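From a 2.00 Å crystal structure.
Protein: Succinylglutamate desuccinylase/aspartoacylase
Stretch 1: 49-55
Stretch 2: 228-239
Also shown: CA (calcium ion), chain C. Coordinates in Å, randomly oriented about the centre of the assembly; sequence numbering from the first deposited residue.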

# COMPACT_ATOMS: atom_id res chain seq x y z
N GLY A 49 48.45 -14.60 -6.94
CA GLY A 49 48.07 -13.49 -7.81
C GLY A 49 47.20 -12.47 -7.14
O GLY A 49 46.94 -12.52 -5.93
N LYS A 50 46.71 -11.55 -7.96
CA LYS A 50 45.80 -10.53 -7.49
C LYS A 50 44.49 -11.11 -6.98
O LYS A 50 44.06 -12.24 -7.36
CB LYS A 50 45.47 -9.56 -8.62
CG LYS A 50 46.61 -8.67 -9.14
CD LYS A 50 46.02 -7.59 -10.01
CE LYS A 50 47.00 -7.07 -11.04
NZ LYS A 50 47.93 -6.08 -10.51
N THR A 51 43.85 -10.34 -6.10
CA THR A 51 42.49 -10.57 -5.71
C THR A 51 41.65 -9.55 -6.44
O THR A 51 41.99 -8.37 -6.43
CB THR A 51 42.28 -10.39 -4.20
OG1 THR A 51 42.98 -11.43 -3.49
CG2 THR A 51 40.73 -10.43 -3.87
N ALA A 52 40.59 -10.02 -7.10
CA ALA A 52 39.59 -9.15 -7.72
C ALA A 52 38.28 -9.29 -6.97
O ALA A 52 37.82 -10.41 -6.68
CB ALA A 52 39.40 -9.46 -9.20
N LEU A 53 37.68 -8.14 -6.68
CA LEU A 53 36.36 -8.05 -6.12
C LEU A 53 35.38 -7.65 -7.22
O LEU A 53 35.47 -6.56 -7.81
CB LEU A 53 36.33 -7.05 -4.97
CG LEU A 53 35.01 -6.91 -4.17
CD1 LEU A 53 34.58 -8.23 -3.49
CD2 LEU A 53 35.15 -5.78 -3.14
N LEU A 54 34.45 -8.56 -7.48
CA LEU A 54 33.55 -8.49 -8.64
C LEU A 54 32.10 -8.36 -8.16
O LEU A 54 31.60 -9.24 -7.44
CB LEU A 54 33.71 -9.72 -9.53
CG LEU A 54 35.18 -10.08 -9.85
CD1 LEU A 54 35.28 -11.44 -10.42
CD2 LEU A 54 35.75 -9.01 -10.76
N THR A 55 31.46 -7.27 -8.53
CA THR A 55 30.09 -7.04 -8.08
C THR A 55 29.14 -6.77 -9.25
O THR A 55 29.51 -6.11 -10.23
CB THR A 55 30.06 -5.85 -7.12
OG1 THR A 55 30.86 -4.77 -7.66
CG2 THR A 55 30.59 -6.25 -5.75
N GLY A 228 34.02 -9.05 -21.51
CA GLY A 228 34.68 -7.97 -20.78
C GLY A 228 35.24 -8.48 -19.46
O GLY A 228 36.37 -8.17 -19.13
N LEU A 229 34.46 -9.29 -18.73
CA LEU A 229 34.87 -9.86 -17.44
C LEU A 229 36.06 -10.80 -17.61
O LEU A 229 37.07 -10.68 -16.89
CB LEU A 229 33.73 -10.62 -16.81
CG LEU A 229 33.94 -11.30 -15.44
CD1 LEU A 229 34.49 -10.25 -14.44
CD2 LEU A 229 32.61 -12.00 -14.93
N ARG A 230 35.95 -11.71 -18.58
CA ARG A 230 37.03 -12.62 -18.85
C ARG A 230 38.28 -11.85 -19.29
O ARG A 230 39.38 -12.09 -18.76
CB ARG A 230 36.62 -13.66 -19.88
CG ARG A 230 37.70 -14.72 -20.12
CD ARG A 230 37.26 -15.78 -21.16
NE ARG A 230 38.41 -16.58 -21.60
CZ ARG A 230 39.25 -16.27 -22.59
NH1 ARG A 230 39.11 -15.16 -23.32
NH2 ARG A 230 40.27 -17.08 -22.84
N ASN A 231 38.12 -10.92 -20.24
CA ASN A 231 39.23 -10.08 -20.65
C ASN A 231 39.95 -9.37 -19.50
O ASN A 231 41.19 -9.43 -19.43
CB ASN A 231 38.81 -9.02 -21.65
CG ASN A 231 38.62 -9.56 -23.08
OD1 ASN A 231 38.97 -10.70 -23.40
ND2 ASN A 231 38.06 -8.74 -23.94
N VAL A 232 39.20 -8.68 -18.62
CA VAL A 232 39.88 -7.95 -17.54
C VAL A 232 40.54 -8.93 -16.56
O VAL A 232 41.63 -8.65 -16.05
CB VAL A 232 38.99 -6.90 -16.82
CG1 VAL A 232 38.49 -5.86 -17.82
CG2 VAL A 232 37.84 -7.56 -16.08
N LEU A 233 39.90 -10.07 -16.31
CA LEU A 233 40.51 -11.07 -15.45
C LEU A 233 41.82 -11.66 -16.02
O LEU A 233 42.75 -11.98 -15.25
CB LEU A 233 39.51 -12.18 -15.07
CG LEU A 233 38.35 -11.75 -14.14
CD1 LEU A 233 37.40 -12.93 -13.86
CD2 LEU A 233 38.85 -11.11 -12.85
N ILE A 234 41.92 -11.78 -17.34
CA ILE A 234 43.19 -12.11 -18.01
C ILE A 234 44.20 -10.95 -17.86
O ILE A 234 45.36 -11.18 -17.52
CB ILE A 234 42.99 -12.46 -19.51
CG1 ILE A 234 42.20 -13.77 -19.65
CG2 ILE A 234 44.37 -12.61 -20.24
CD1 ILE A 234 41.64 -14.08 -21.11
N HIS A 235 43.76 -9.72 -18.12
CA HIS A 235 44.58 -8.51 -17.97
C HIS A 235 45.18 -8.43 -16.55
O HIS A 235 46.37 -8.08 -16.38
CB HIS A 235 43.70 -7.26 -18.26
CG HIS A 235 44.40 -5.93 -18.14
ND1 HIS A 235 45.23 -5.42 -19.12
CD2 HIS A 235 44.38 -5.01 -17.15
CE1 HIS A 235 45.67 -4.23 -18.74
NE2 HIS A 235 45.18 -3.96 -17.55
N PHE A 236 44.38 -8.79 -15.54
CA PHE A 236 44.82 -8.77 -14.15
C PHE A 236 45.62 -10.01 -13.74
O PHE A 236 46.06 -10.12 -12.59
CB PHE A 236 43.62 -8.62 -13.19
CG PHE A 236 42.85 -7.31 -13.34
CD1 PHE A 236 43.51 -6.10 -13.51
CD2 PHE A 236 41.46 -7.30 -13.24
CE1 PHE A 236 42.80 -4.90 -13.59
CE2 PHE A 236 40.75 -6.09 -13.33
CZ PHE A 236 41.43 -4.90 -13.53
N GLY A 237 45.78 -10.95 -14.67
CA GLY A 237 46.59 -12.13 -14.44
C GLY A 237 45.92 -13.20 -13.59
O GLY A 237 46.58 -14.13 -13.14
N ILE A 238 44.62 -13.10 -13.38
CA ILE A 238 43.95 -14.05 -12.50
C ILE A 238 43.45 -15.29 -13.26
O ILE A 238 43.46 -16.41 -12.71
CB ILE A 238 42.77 -13.38 -11.74
CG1 ILE A 238 43.29 -12.15 -10.97
CG2 ILE A 238 42.09 -14.39 -10.81
CD1 ILE A 238 42.22 -11.29 -10.19
N LEU A 239 42.96 -15.06 -14.48
CA LEU A 239 42.57 -16.13 -15.41
C LEU A 239 43.60 -16.12 -16.53
O LEU A 239 44.32 -15.14 -16.70
CB LEU A 239 41.16 -15.93 -16.00
CG LEU A 239 39.96 -15.98 -15.06
CD1 LEU A 239 38.59 -15.78 -15.79
CD2 LEU A 239 39.95 -17.30 -14.31
CA CA C . 48.64 -15.28 -13.34
O HOH W 1 47.53 -11.71 -10.95
O HOH W 2 48.48 -15.54 -15.81
O HOH W 3 50.13 -13.28 -13.81
O HOH W 4 50.44 -16.96 -12.77
O HOH W 5 48.83 -14.31 -10.91

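Strand 51-55 lies against helix 228-235 and runs nearly antiparallel to it, with 158° between their N-to-C directions. The axes come within 10.5 Å. The contact is modest, 336 Å² summed over both sides, and no direct hydrogen bond crosses it. It rests on apolar shape, plus one water bridge at the end where the helix finishes.

The strand alternates. Ala 52 and Leu 54 point their CB atoms toward the other stretch, while Thr 51 points away and Leu 53 is out of reach. Ala 52 is the hollow. Its side chain is a single methyl, and here the backbones draw close, with Ala 52 CA 8.0 Å from Leu 233 CA. Two bumps fill the space beside it. Ile 238 CD1 sits 3.5 Å from Ala 52 CB, and Leu 233 CD2 sits 4.0 Å from the same CB. Both side chains leave their backbones sideways, but their ends come nearer. The Ile 238 side chain is extended, with chi1 m and chi2 t. This carries CD1 in against the strand backbone, 3.5 Å from Lys 50 O and 4.2 Å from Thr 51 C.

Leu 54 is the strand's own bump. At this end the backbones stand further apart, with Leu 54 CA 9.0 Å from Leu 229 CA, and the larger side chain occupies the gap. Its CD2 meets Leu 229 CD1 at 4.1 Å and Leu 233 CD2 at 4.3 Å. Leu 229 and Leu 233 are one helical turn apart, so the methyl meets both of them. All these residues are buried, and the contacts are van der Waals packing.

At the other end, Lys 50 lays its aliphatic chain along Phe 236. Lys 50 CD is 4.1 Å from Phe 236 CB, and Lys 50 CE is 3.5 Å from Phe 236 O. Water 1 joins the two backbones here. It accepts from Lys 50 N at 3.1 Å and donates to Phe 236 O at 2.7 Å.

The helix ends in a Schellman motif. Gly 237 has positive phi, which favours glycine. The bonds Ile 238 N to Leu 233 O, 2.9 Å, and Gly 237 N to Ile 234 O, 2.9 Å, close the turn. The chain thus folds back, and Ile 238 can reach Ala 52. Gly 237 O binds the calcium ion at 2.4 Å. Four waters and one atom from elsewhere in the structure also bind the ion.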